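Local coordinates for protein amidohydrolase (Xanthomonas campestris pv. campestris, PDB 4DZH) that probably deaminates 5'-methylthioadenosine or a related adenosine, as a zinc-dependent TIM-barrel hydrolase of the ATZ/TRZ family, at residues Y22-E27 against H396-L401; R66-L71 against D385-E390; H81-L86 against E115-G120; N139-D144 against F166-A171. One frame throughout, in Å; residues are numbered along the deposited sequence. Where two conformers were deposited one is given.

Contact 1: residues Y22-E27 against H396-L401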
loop_
_atom_site.group_PDB
_atom_site.type_symbol
_atom_site.label_atom_id
_atom_site.label_comp_id
_atom_site.label_asym_id
_atom_site.label_seq_id
_atom_site.Cartn_x
_atom_site.Cartn_y
_atom_site.Cartn_z
ATOM N N TYR A 22 5.620 -10.492 20.827
ATOM C CA TYR A 22 6.883 -10.386 20.088
ATOM C C TYR A 22 7.459 -9.029 20.367
ATOM O O TYR A 22 6.725 -8.022 20.376
ATOM C CB TYR A 22 6.665 -10.540 18.576
ATOM C CG TYR A 22 6.007 -11.840 18.253
ATOM C CD1 TYR A 22 6.767 -12.984 18.051
ATOM C CD2 TYR A 22 4.611 -11.934 18.170
ATOM C CE1 TYR A 22 6.162 -14.205 17.770
ATOM C CE2 TYR A 22 3.988 -13.156 17.902
ATOM C CZ TYR A 22 4.772 -14.285 17.692
ATOM O OH TYR A 22 4.179 -15.509 17.413
ATOM N N VAL A 23 8.755 -8.994 20.668
ATOM C CA VAL A 23 9.455 -7.710 20.726
ATOM C C VAL A 23 10.485 -7.642 19.604
ATOM O O VAL A 23 11.294 -8.552 19.443
ATOM C CB VAL A 23 10.171 -7.474 22.094
ATOM C CG1 VAL A 23 11.023 -6.209 22.059
ATOM C CG2 VAL A 23 9.125 -7.430 23.227
ATOM N N VAL A 24 10.437 -6.571 18.806
ATOM C CA VAL A 24 11.356 -6.400 17.700
ATOM C C VAL A 24 12.287 -5.231 18.001
ATOM O O VAL A 24 11.917 -4.070 17.819
ATOM C CB VAL A 24 10.586 -6.122 16.382
ATOM C CG1 VAL A 24 11.566 -5.938 15.248
ATOM C CG2 VAL A 24 9.537 -7.243 16.127
ATOM N N PRO A 25 13.501 -5.518 18.508
ATOM C CA PRO A 25 14.333 -4.436 19.049
ATOM C C PRO A 25 15.044 -3.553 18.015
ATOM O O PRO A 25 15.468 -2.463 18.407
ATOM C CB PRO A 25 15.356 -5.187 19.911
ATOM C CG PRO A 25 15.526 -6.529 19.201
ATOM C CD PRO A 25 14.126 -6.852 18.641
ATOM N N ILE A 26 15.166 -4.032 16.777
ATOM C CA ILE A 26 15.860 -3.391 15.652
ATOM C C ILE A 26 17.382 -3.541 15.838
ATOM O O ILE A 26 18.095 -3.925 14.899
ATOM C CB ILE A 26 15.462 -1.910 15.463
ATOM C CG1 ILE A 26 13.948 -1.789 15.242
ATOM C CG2 ILE A 26 16.211 -1.288 14.280
ATOM C CD1 ILE A 26 13.418 -2.513 14.017
ATOM N N GLU A 27 17.838 -3.292 17.064
ATOM C CA GLU A 27 19.205 -3.591 17.469
ATOM C C GLU A 27 19.086 -4.608 18.592
ATOM O O GLU A 27 18.505 -4.296 19.635
ATOM C CB GLU A 27 19.906 -2.306 17.948
ATOM C CG GLU A 27 20.450 -1.442 16.799
ATOM C CD GLU A 27 21.452 -2.221 15.945
ATOM O OE1 GLU A 27 22.028 -3.202 16.460
ATOM O OE2 GLU A 27 21.683 -1.873 14.769
ATOM N N HIS A 396 6.764 -15.595 9.595
ATOM C CA HIS A 396 7.884 -14.680 9.966
ATOM C C HIS A 396 7.363 -13.297 10.330
ATOM O O HIS A 396 6.643 -12.647 9.553
ATOM C CB HIS A 396 8.902 -14.576 8.845
ATOM C CG HIS A 396 9.446 -15.899 8.400
ATOM N ND1 HIS A 396 10.510 -16.515 9.029
ATOM C CD2 HIS A 396 9.073 -16.728 7.392
ATOM C CE1 HIS A 396 10.775 -17.661 8.424
ATOM N NE2 HIS A 396 9.918 -17.814 7.431
ATOM N N VAL A 397 7.718 -12.839 11.514
ATOM C CA VAL A 397 7.202 -11.586 12.049
ATOM C C VAL A 397 7.728 -10.380 11.260
ATOM O O VAL A 397 6.969 -9.463 10.948
ATOM C CB VAL A 397 7.590 -11.440 13.538
ATOM C CG1 VAL A 397 7.282 -10.050 14.065
ATOM C CG2 VAL A 397 6.854 -12.514 14.354
ATOM N N LEU A 398 9.020 -10.359 10.931
ATOM C CA LEU A 398 9.553 -9.204 10.169
ATOM C C LEU A 398 8.880 -9.096 8.783
ATOM O O LEU A 398 8.453 -8.012 8.382
ATOM C CB LEU A 398 11.077 -9.244 10.034
ATOM C CG LEU A 398 11.711 -9.188 11.425
ATOM C CD1 LEU A 398 13.214 -9.321 11.300
ATOM C CD2 LEU A 398 11.338 -7.900 12.157
ATOM N N SER A 399 8.779 -10.227 8.085
ATOM C CA SER A 399 8.049 -10.325 6.827
ATOM C C SER A 399 6.647 -9.781 6.981
ATOM O O SER A 399 6.143 -9.049 6.120
ATOM C CB SER A 399 7.870 -11.810 6.452
ATOM O OG SER A 399 9.054 -12.336 5.887
ATOM N N GLN A 400 5.979 -10.195 8.046
ATOM C CA GLN A 400 4.597 -9.788 8.252
ATOM C C GLN A 400 4.427 -8.300 8.451
ATOM O O GLN A 400 3.473 -7.693 7.962
ATOM C CB GLN A 400 4.009 -10.539 9.438
ATOM C CG GLN A 400 2.620 -11.050 9.086
ATOM C CD GLN A 400 2.690 -12.310 8.252
ATOM O OE1 GLN A 400 3.428 -12.418 7.268
ATOM N NE2 GLN A 400 1.906 -13.336 8.700
ATOM N N LEU A 401 5.367 -7.689 9.168
ATOM C CA LEU A 401 5.248 -6.260 9.434
ATOM C C LEU A 401 5.428 -5.448 8.159
ATOM O O LEU A 401 4.787 -4.388 7.979
ATOM C CB LEU A 401 6.331 -5.840 10.432
ATOM C CG LEU A 401 5.958 -6.307 11.833
ATOM C CD1 LEU A 401 7.189 -6.086 12.769
ATOM C CD2 LEU A 401 4.778 -5.592 12.394
#
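V397 splits its two methyl groups between Y22 and V24, and the tight half of the contact gathers round it. CG2 stands over one face of the Y22 ring, 4.0 Å from the ring centroid and 20° off its normal, a CH-pi contact displaced toward CD1 rather than centred. Y22 has CG anti to its carbonyl carbon (chi1 -57°), and this torsion places the ring so that one face meets the methyl. V397 CG1 goes to V24 instead, coming within 4.1 Å of V24 CG2 as the two valines pass in opposite directions. The other branch of V24 fits more closely: its CG1 touches L398 CD2 at 3.7 Å. This is the small beta-rich region beside the barrel, built from the N-terminal part and a late part of the chain (strand 381-385 onward) as in other amidohydrolases: strand 22-23 runs parallel to strand 69-80, and helix 397-403 covers it through apolar side chains alone. Farther along, the fit relaxes. L401 CD1 comes no nearer to V24 CG2 than 4.3 Å, and I26 turns to helix 349-363. At the other end of the helix segment H396, the N-cap residue, is exposed; it packs on G89 of the second subunit, while S399 OG bonds to D92 of that same subunit.

Contact 2: residues R66-L71 against D385-E390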
loop_
_atom_site.group_PDB
_atom_site.type_symbol
_atom_site.label_atom_id
_atom_site.label_comp_id
_atom_site.label_asym_id
_atom_site.label_seq_id
_atom_site.Cartn_x
_atom_site.Cartn_y
_atom_site.Cartn_z
ATOM N N ARG A 66 -0.099 -7.416 25.850
ATOM C CA ARG A 66 -0.576 -7.548 24.470
ATOM C C ARG A 66 0.026 -8.826 23.934
ATOM O O ARG A 66 0.990 -8.800 23.180
ATOM C CB ARG A 66 -0.096 -6.352 23.651
ATOM C CG ARG A 66 -0.686 -5.041 24.078
ATOM C CD ARG A 66 -2.190 -4.940 23.817
ATOM N NE ARG A 66 -2.686 -3.608 24.191
ATOM C CZ ARG A 66 -3.239 -3.286 25.365
ATOM N NH1 ARG A 66 -3.394 -4.196 26.344
ATOM N NH2 ARG A 66 -3.659 -2.042 25.587
ATOM N N PRO A 67 -0.497 -9.977 24.373
ATOM C CA PRO A 67 0.167 -11.240 24.025
ATOM C C PRO A 67 0.115 -11.604 22.540
ATOM O O PRO A 67 0.882 -12.477 22.115
ATOM C CB PRO A 67 -0.596 -12.258 24.863
ATOM C CG PRO A 67 -1.921 -11.617 25.104
ATOM C CD PRO A 67 -1.682 -10.174 25.227
ATOM N N ASP A 68 -0.737 -10.933 21.767
ATOM C CA ASP A 68 -0.904 -11.242 20.334
ATOM C C ASP A 68 -0.147 -10.246 19.458
ATOM O O ASP A 68 -0.184 -10.336 18.210
ATOM C CB ASP A 68 -2.388 -11.228 19.933
ATOM C CG ASP A 68 -3.188 -12.374 20.563
ATOM O OD1 ASP A 68 -2.648 -13.503 20.683
ATOM O OD2 ASP A 68 -4.368 -12.142 20.921
ATOM N N ALA A 69 0.546 -9.310 20.093
ATOM C CA ALA A 69 1.062 -8.148 19.349
ATOM C C ALA A 69 2.561 -8.234 19.203
ATOM O O ALA A 69 3.230 -8.848 20.054
ATOM C CB ALA A 69 0.709 -6.834 20.072
ATOM N N ALA A 70 3.090 -7.571 18.165
ATOM C CA ALA A 70 4.519 -7.244 18.076
ATOM C C ALA A 70 4.712 -5.868 18.682
ATOM O O ALA A 70 3.931 -4.953 18.438
ATOM C CB ALA A 70 4.967 -7.213 16.635
ATOM N N LEU A 71 5.755 -5.707 19.495
ATOM C CA LEU A 71 6.145 -4.399 20.011
ATOM C C LEU A 71 7.432 -3.982 19.298
ATOM O O LEU A 71 8.398 -4.748 19.254
ATOM C CB LEU A 71 6.355 -4.476 21.541
ATOM C CG LEU A 71 6.699 -3.173 22.281
ATOM C CD1 LEU A 71 5.638 -2.101 22.238
ATOM C CD2 LEU A 71 6.996 -3.512 23.755
ATOM N N ASP A 385 -1.101 -5.381 16.414
ATOM C CA ASP A 385 -1.854 -6.649 16.544
ATOM C C ASP A 385 -1.499 -7.545 15.379
ATOM O O ASP A 385 -1.670 -7.118 14.241
ATOM C CB ASP A 385 -3.347 -6.363 16.525
ATOM C CG ASP A 385 -4.176 -7.630 16.580
ATOM O OD1 ASP A 385 -3.748 -8.581 17.281
ATOM O OD2 ASP A 385 -5.224 -7.675 15.893
ATOM N N LEU A 386 -0.974 -8.746 15.618
ATOM C CA LEU A 386 -0.648 -9.704 14.554
ATOM C C LEU A 386 -1.650 -10.897 14.513
ATOM O O LEU A 386 -1.536 -11.802 13.656
ATOM C CB LEU A 386 0.799 -10.155 14.586
ATOM C CG LEU A 386 1.824 -9.065 14.276
ATOM C CD1 LEU A 386 3.206 -9.690 14.391
ATOM C CD2 LEU A 386 1.627 -8.443 12.869
ATOM N N SER A 387 -2.614 -10.878 15.425
ATOM C CA SER A 387 -3.574 -11.970 15.518
ATOM C C SER A 387 -4.688 -11.797 14.485
ATOM O O SER A 387 -5.485 -12.726 14.273
ATOM C CB SER A 387 -4.143 -12.032 16.933
ATOM O OG SER A 387 -5.066 -10.973 17.162
ATOM N N ALA A 388 -4.767 -10.625 13.851
ATOM C CA ALA A 388 -5.761 -10.436 12.762
ATOM C C ALA A 388 -5.539 -11.445 11.652
ATOM O O ALA A 388 -4.408 -11.863 11.389
ATOM C CB ALA A 388 -5.679 -9.009 12.208
ATOM N N LEU A 389 -6.606 -11.895 10.989
ATOM C CA LEU A 389 -6.425 -12.938 10.022
ATOM C C LEU A 389 -5.556 -12.472 8.829
ATOM O O LEU A 389 -4.939 -13.293 8.147
ATOM C CB LEU A 389 -7.798 -13.456 9.556
ATOM C CG LEU A 389 -8.778 -12.528 8.886
ATOM C CD1 LEU A 389 -8.520 -12.624 7.398
ATOM C CD2 LEU A 389 -10.191 -12.981 9.185
ATOM N N GLU A 390 -5.551 -11.166 8.608
ATOM C CA GLU A 390 -4.714 -10.567 7.554
ATOM C C GLU A 390 -3.239 -10.839 7.797
ATOM O O GLU A 390 -2.424 -10.819 6.849
ATOM C CB GLU A 390 -4.945 -9.061 7.469
ATOM C CG GLU A 390 -6.248 -8.675 6.735
ATOM C CD GLU A 390 -7.471 -8.840 7.631
ATOM O OE1 GLU A 390 -7.304 -8.926 8.864
ATOM O OE2 GLU A 390 -8.596 -8.892 7.095
#
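D385 OD1 is held twice by S387, and both residues lie against D68. S387 OG donates to the syn lone pair of D385 OD1 at 2.7 Å, while S387 N comes from above the carboxylate plane, 3.2 Å from D385 OD1, and closes an Asx turn. The hydroxyl can do this because OG sits between the backbone N and the carbonyl carbon (chi1 74°). This turn ends strand 381-385, which runs antiparallel to strand 69-80 in the beta-rich region outside the barrel; A69 and D385 form a non-hydrogen-bonded pair there, 4.3 Å from CA to CA. One residue on, L386 N gives a 3.1 Å bond to D68 O, with 156° at the hydrogen, the donor tilted 31° from the carbonyl plane. D68 belongs to the type I turn from R66 to A69, so a turn on one side meets a turn on the other. Besides this bond the side chains meet through carbon: D68 CB lies 3.6 Å from S387 CB. The two carboxylates keep apart, D68 OD2 being 5.1 Å from D385 OD1, and the double grip on OD1 would probably stabilise its negative charge. Beyond, S387 packs on R439 of the second subunit, and E390 forms a salt bridge with R130 of that subunit. On the buried side A70 CB rests 3.8 Å from L386 CD1.

Contact 3: residues H81-L86 against E115-G120. With ZN (zinc ion), chain E.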
loop_
_atom_site.group_PDB
_atom_site.type_symbol
_atom_site.label_atom_id
_atom_site.label_comp_id
_atom_site.label_asym_id
_atom_site.label_seq_id
_atom_site.Cartn_x
_atom_site.Cartn_y
_atom_site.Cartn_z
ATOM N N HIS A 81 5.319 17.243 4.927
ATOM C CA HIS A 81 4.795 18.603 4.797
ATOM C C HIS A 81 3.396 18.500 5.392
ATOM O O HIS A 81 2.403 18.479 4.665
ATOM C CB HIS A 81 4.712 19.054 3.323
ATOM C CG HIS A 81 5.997 18.921 2.557
ATOM N ND1 HIS A 81 7.122 19.664 2.865
ATOM C CD2 HIS A 81 6.327 18.152 1.494
ATOM C CE1 HIS A 81 8.097 19.352 2.025
ATOM N NE2 HIS A 81 7.648 18.414 1.204
ATOM N N ASN A 82 3.337 18.394 6.711
ATOM C CA ASN A 82 2.104 17.878 7.313
ATOM C C ASN A 82 0.808 18.738 7.210
ATOM O O ASN A 82 -0.287 18.167 7.144
ATOM C CB ASN A 82 2.383 17.332 8.743
ATOM C CG ASN A 82 2.740 15.838 8.734
ATOM O OD1 ASN A 82 2.506 15.102 7.736
ATOM N ND2 ASN A 82 3.267 15.359 9.865
ATOM N N PRO A 83 0.928 20.071 7.139
ATOM C CA PRO A 83 -0.300 20.851 6.917
ATOM C C PRO A 83 -1.000 20.467 5.610
ATOM O O PRO A 83 -2.179 20.740 5.449
ATOM C CB PRO A 83 0.209 22.298 6.856
ATOM C CG PRO A 83 1.400 22.282 7.773
ATOM C CD PRO A 83 2.076 20.934 7.462
ATOM N N MET A 84 -0.279 19.854 4.668
ATOM C CA MET A 84 -0.911 19.429 3.429
ATOM C C MET A 84 -1.894 18.247 3.603
ATOM O O MET A 84 -2.525 17.845 2.633
ATOM C CB MET A 84 0.145 19.171 2.333
ATOM C CG MET A 84 1.118 20.328 2.195
ATOM S SD MET A 84 2.311 20.190 0.850
ATOM C CE MET A 84 1.294 20.543 -0.573
ATOM N N THR A 85 -2.077 17.712 4.821
ATOM C CA THR A 85 -3.181 16.789 5.041
ATOM C C THR A 85 -4.484 17.491 4.660
ATOM O O THR A 85 -5.393 16.872 4.135
ATOM C CB THR A 85 -3.372 16.384 6.491
ATOM O OG1 THR A 85 -3.427 17.575 7.284
ATOM C CG2 THR A 85 -2.278 15.514 6.955
ATOM N N LEU A 86 -4.562 18.803 4.898
ATOM C CA LEU A 86 -5.752 19.567 4.477
ATOM C C LEU A 86 -5.923 19.677 2.952
ATOM O O LEU A 86 -6.984 20.052 2.474
ATOM C CB LEU A 86 -5.758 20.968 5.159
ATOM C CG LEU A 86 -5.905 20.874 6.686
ATOM C CD1 LEU A 86 -5.770 22.271 7.254
ATOM C CD2 LEU A 86 -7.227 20.235 7.114
ATOM N N GLU A 115 -3.269 29.365 11.423
ATOM C CA GLU A 115 -4.406 28.483 11.676
ATOM C C GLU A 115 -4.335 27.255 10.781
ATOM O O GLU A 115 -4.537 26.127 11.237
ATOM C CB GLU A 115 -5.738 29.208 11.449
ATOM C CG GLU A 115 -5.990 30.334 12.429
ATOM C CD GLU A 115 -6.274 29.835 13.831
ATOM O OE1 GLU A 115 -7.067 28.875 13.989
ATOM O OE2 GLU A 115 -5.703 30.420 14.782
ATOM N N PHE A 116 -4.078 27.491 9.501
ATOM C CA PHE A 116 -4.008 26.401 8.539
ATOM C C PHE A 116 -2.903 25.416 8.952
ATOM O O PHE A 116 -3.087 24.189 8.964
ATOM C CB PHE A 116 -3.747 26.975 7.151
ATOM C CG PHE A 116 -3.489 25.915 6.084
ATOM C CD1 PHE A 116 -4.545 25.247 5.473
ATOM C CD2 PHE A 116 -2.185 25.605 5.716
ATOM C CE1 PHE A 116 -4.308 24.264 4.502
ATOM C CE2 PHE A 116 -1.936 24.627 4.717
ATOM C CZ PHE A 116 -2.996 23.968 4.120
ATOM N N VAL A 117 -1.755 25.972 9.306
ATOM C CA VAL A 117 -0.644 25.119 9.679
ATOM C C VAL A 117 -0.929 24.370 10.971
ATOM O O VAL A 117 -0.620 23.182 11.102
ATOM C CB VAL A 117 0.625 25.934 9.731
ATOM C CG1 VAL A 117 1.758 25.171 10.387
ATOM C CG2 VAL A 117 0.995 26.367 8.337
ATOM N N ALA A 118 -1.533 25.037 11.950
ATOM C CA ALA A 118 -1.857 24.321 13.169
ATOM C C ALA A 118 -2.887 23.205 12.949
ATOM O O ALA A 118 -2.731 22.111 13.499
ATOM C CB ALA A 118 -2.339 25.289 14.278
ATOM N N ASP A 119 -3.942 23.479 12.178
ATOM C CA ASP A 119 -5.006 22.503 12.007
ATOM C C ASP A 119 -4.474 21.302 11.180
ATOM O O ASP A 119 -4.769 20.137 11.523
ATOM C CB ASP A 119 -6.203 23.124 11.294
ATOM C CG ASP A 119 -6.981 24.117 12.185
ATOM O OD1 ASP A 119 -6.706 24.179 13.403
ATOM O OD2 ASP A 119 -7.858 24.819 11.627
ATOM N N GLY A 120 -3.725 21.596 10.117
ATOM C CA GLY A 120 -3.208 20.545 9.253
ATOM C C GLY A 120 -2.194 19.658 9.985
ATOM O O GLY A 120 -2.198 18.429 9.851
HETATM ZN ZN ZN E . 8.855 17.324 0.079
HETATM O O HOH W 1 8.844 16.856 -1.890
#
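F116 holds CG anti to its backbone N (chi1 173°), which carries the ring forward, toward the G120 end of its helix, and out against P83 and L86. L86, with CG anti to the carbonyl carbon (chi1 -65°), runs past the phenyl group in the opposite direction, so that L86 CB lies 3.7 Å from F116 CE1. The far side of the same ring meets the proline, F116 CE2 standing 3.8 Å from P83 CB. P83 is wedged further by V117: the two side chains lie side by side and point the same way, P83 CG 3.9 Å from V117 CG1. The backbones come closest at G120, where the lack of a side chain lets P83 CA approach to 3.7 Å of G120 CA. Next to this point T85 OG1 lies 3.0 Å from G120 O and 3.2 Å from N82 O, and its one proton can serve either carbonyl. L86 O extends the link to H395 of the second subunit. At the head of the 81-86 segment H81 NE2 binds the zinc ion at 2.0 Å; a water also bound to the zinc lies in the plane of the imidazole, at its edge, and ND1 donates to N139 O, which fixes how the ring is turned. H79, H228 and D316 complete the protein ligands: the H79-x-H81 pair at the end of strand 69-80 is the HxH signature of the amidohydrolase barrel.

Contact 4: residues N139-D144 against F166-A171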
loop_
_atom_site.group_PDB
_atom_site.type_symbol
_atom_site.label_atom_id
_atom_site.label_comp_id
_atom_site.label_asym_id
_atom_site.label_seq_id
_atom_site.Cartn_x
_atom_site.Cartn_y
_atom_site.Cartn_z
ATOM N N ASN A 139 8.817 19.797 7.290
ATOM C CA ASN A 139 9.388 20.798 6.395
ATOM C C ASN A 139 8.247 21.699 5.910
ATOM O O ASN A 139 7.590 21.388 4.918
ATOM C CB ASN A 139 10.046 20.013 5.240
ATOM C CG ASN A 139 10.809 20.877 4.271
ATOM O OD1 ASN A 139 10.561 22.052 4.139
ATOM N ND2 ASN A 139 11.738 20.249 3.525
ATOM N N TYR A 140 7.951 22.777 6.646
ATOM C CA TYR A 140 6.843 23.650 6.249
ATOM C C TYR A 140 6.986 25.074 6.814
ATOM O O TYR A 140 7.783 25.330 7.755
ATOM C CB TYR A 140 5.468 23.095 6.626
ATOM C CG TYR A 140 4.373 23.464 5.603
ATOM C CD1 TYR A 140 4.364 22.894 4.316
ATOM C CD2 TYR A 140 3.377 24.407 5.916
ATOM C CE1 TYR A 140 3.397 23.224 3.414
ATOM C CE2 TYR A 140 2.415 24.753 5.000
ATOM C CZ TYR A 140 2.419 24.156 3.755
ATOM O OH TYR A 140 1.443 24.481 2.826
ATOM N N PHE A 141 6.223 25.993 6.196
ATOM C CA PHE A 141 6.114 27.369 6.659
ATOM C C PHE A 141 5.493 27.358 8.036
ATOM O O PHE A 141 4.807 26.425 8.408
ATOM C CB PHE A 141 5.254 28.167 5.672
ATOM C CG PHE A 141 5.802 28.166 4.259
ATOM C CD1 PHE A 141 6.846 29.009 3.908
ATOM C CD2 PHE A 141 5.259 27.332 3.301
ATOM C CE1 PHE A 141 7.368 29.019 2.624
ATOM C CE2 PHE A 141 5.763 27.330 2.004
ATOM C CZ PHE A 141 6.822 28.182 1.678
ATOM N N PHE A 142 5.727 28.436 8.789
ATOM C CA PHE A 142 5.164 28.522 10.145
ATOM C C PHE A 142 5.640 27.381 11.039
ATOM O O PHE A 142 4.864 26.823 11.817
ATOM C CB PHE A 142 3.633 28.704 10.145
ATOM C CG PHE A 142 3.195 29.994 9.502
ATOM C CD1 PHE A 142 3.032 30.079 8.113
ATOM C CD2 PHE A 142 3.022 31.134 10.268
ATOM C CE1 PHE A 142 2.675 31.270 7.521
ATOM C CE2 PHE A 142 2.663 32.329 9.681
ATOM C CZ PHE A 142 2.484 32.400 8.308
ATOM N N ALA A 143 6.945 27.116 10.940
ATOM C CA ALA A 143 7.597 26.112 11.777
ATOM C C ALA A 143 7.418 26.415 13.252
ATOM O O ALA A 143 7.379 25.476 14.049
ATOM C CB ALA A 143 9.095 26.016 11.432
ATOM N N ASP A 144 7.276 27.705 13.611
ATOM C CA ASP A 144 7.071 28.069 15.018
ATOM C C ASP A 144 5.781 27.451 15.552
ATOM O O ASP A 144 5.736 26.856 16.639
ATOM C CB ASP A 144 7.101 29.592 15.227
ATOM C CG ASP A 144 6.061 30.355 14.394
ATOM O OD1 ASP A 144 5.551 29.839 13.373
ATOM O OD2 ASP A 144 5.751 31.519 14.770
ATOM N N PHE A 166 12.138 33.306 -2.316
ATOM C CA PHE A 166 10.901 34.007 -2.686
ATOM C C PHE A 166 10.038 34.371 -1.478
ATOM O O PHE A 166 10.009 33.650 -0.475
ATOM C CB PHE A 166 10.070 33.151 -3.648
ATOM C CG PHE A 166 10.867 32.553 -4.762
ATOM C CD1 PHE A 166 11.523 33.373 -5.678
ATOM C CD2 PHE A 166 10.959 31.183 -4.906
ATOM C CE1 PHE A 166 12.261 32.827 -6.719
ATOM C CE2 PHE A 166 11.691 30.625 -5.939
ATOM C CZ PHE A 166 12.348 31.455 -6.844
ATOM N N PRO A 167 9.345 35.512 -1.547
ATOM C CA PRO A 167 8.539 35.936 -0.399
ATOM C C PRO A 167 7.265 35.131 -0.265
ATOM O O PRO A 167 6.670 34.683 -1.266
ATOM C CB PRO A 167 8.222 37.415 -0.712
ATOM C CG PRO A 167 8.294 37.475 -2.201
ATOM C CD PRO A 167 9.403 36.549 -2.599
ATOM N N THR A 168 6.880 34.902 0.981
ATOM C CA THR A 168 5.656 34.182 1.316
ATOM C C THR A 168 5.116 34.838 2.574
ATOM O O THR A 168 5.734 35.762 3.122
ATOM C CB THR A 168 5.932 32.713 1.650
ATOM O OG1 THR A 168 6.859 32.652 2.747
ATOM C CG2 THR A 168 6.512 31.977 0.451
ATOM N N ALA A 169 3.982 34.342 3.051
ATOM C CA ALA A 169 3.377 34.852 4.269
ATOM C C ALA A 169 4.303 34.648 5.467
ATOM O O ALA A 169 4.283 35.422 6.440
ATOM C CB ALA A 169 2.056 34.149 4.504
ATOM N N TRP A 170 5.105 33.592 5.401
ATOM C CA TRP A 170 6.074 33.306 6.458
ATOM C C TRP A 170 7.190 34.355 6.598
ATOM O O TRP A 170 7.558 34.781 7.706
ATOM C CB TRP A 170 6.654 31.915 6.217
ATOM C CG TRP A 170 7.698 31.457 7.190
ATOM C CD1 TRP A 170 8.966 31.050 6.875
ATOM C CD2 TRP A 170 7.582 31.338 8.622
ATOM N NE1 TRP A 170 9.641 30.689 8.012
ATOM C CE2 TRP A 170 8.822 30.861 9.100
ATOM C CE3 TRP A 170 6.570 31.623 9.544
ATOM C CZ2 TRP A 170 9.067 30.619 10.454
ATOM C CZ3 TRP A 170 6.816 31.381 10.901
ATOM C CH2 TRP A 170 8.058 30.885 11.336
ATOM N N ALA A 171 7.738 34.792 5.473
ATOM C CA ALA A 171 8.859 35.711 5.482
ATOM C C ALA A 171 8.983 36.342 4.095
ATOM O O ALA A 171 8.822 35.674 3.064
ATOM C CB ALA A 171 10.139 34.979 5.806
#
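W170 lays one face of its indole against the backbone around F142, so the aromatic contact is as much with main chain as with side chains. F142 CA is 3.7 Å from the centroid of the six-membered ring, 27° off the normal, a CH-pi contact, and F142 N lies over the same face, offset from its centre. F142 has a positive phi as the residue just before the helix, and its phenyl group runs back past W170 in the opposite direction. The two rings are oblique, planes 58° apart and centroids 5.1 Å from each other; W170 CE3 stands above one face of the phenylalanine. D144 slides likewise past the six-membered-ring end of the indole, at CZ3 and CH2, its carboxylate turned 57° from the ring, with OD1 3.2 Å from W170 CZ3. At the near end F141 CD1 touches W170 CB at 3.7 Å. The F141 side chain then crosses T168 at about a right angle, CE1 3.7 Å from T168 OG1, a hydroxyl bonded to Y177 OH. These loops follow strands 133-139 and 156-163 of the barrel, and the side chain of F141 is about 11 Å from the zinc ion. F142 packs on V117 of helix 114-130 and F141 on V162 of strand 156-163, while R180 of helix 174-188 makes a cation-pi contact with W170 and bonds to its carbonyl oxygen.

In the fold
From the N terminus, residues 22-27 open the longest loop, which closes only when 396-401 returns as contact 1. Contact 2 (66-71 with 385-390) lies within that span, and the two touch through the backbone of Y22, V24 and L71: they tie the N-terminal strands to a late part of the chain, close to the second subunit. Strand 69-80 then leads from contact 2 to the zinc end of the barrel, where contact 3 closes a short loop between 81-86 and 115-120. Contact 4 (139-144 with 166-171) follows in series, joined to contact 3 through H81 and N139. Contacts 3 and 4 fall inside both large loops, their centres over 30 Å from contacts 1 and 2.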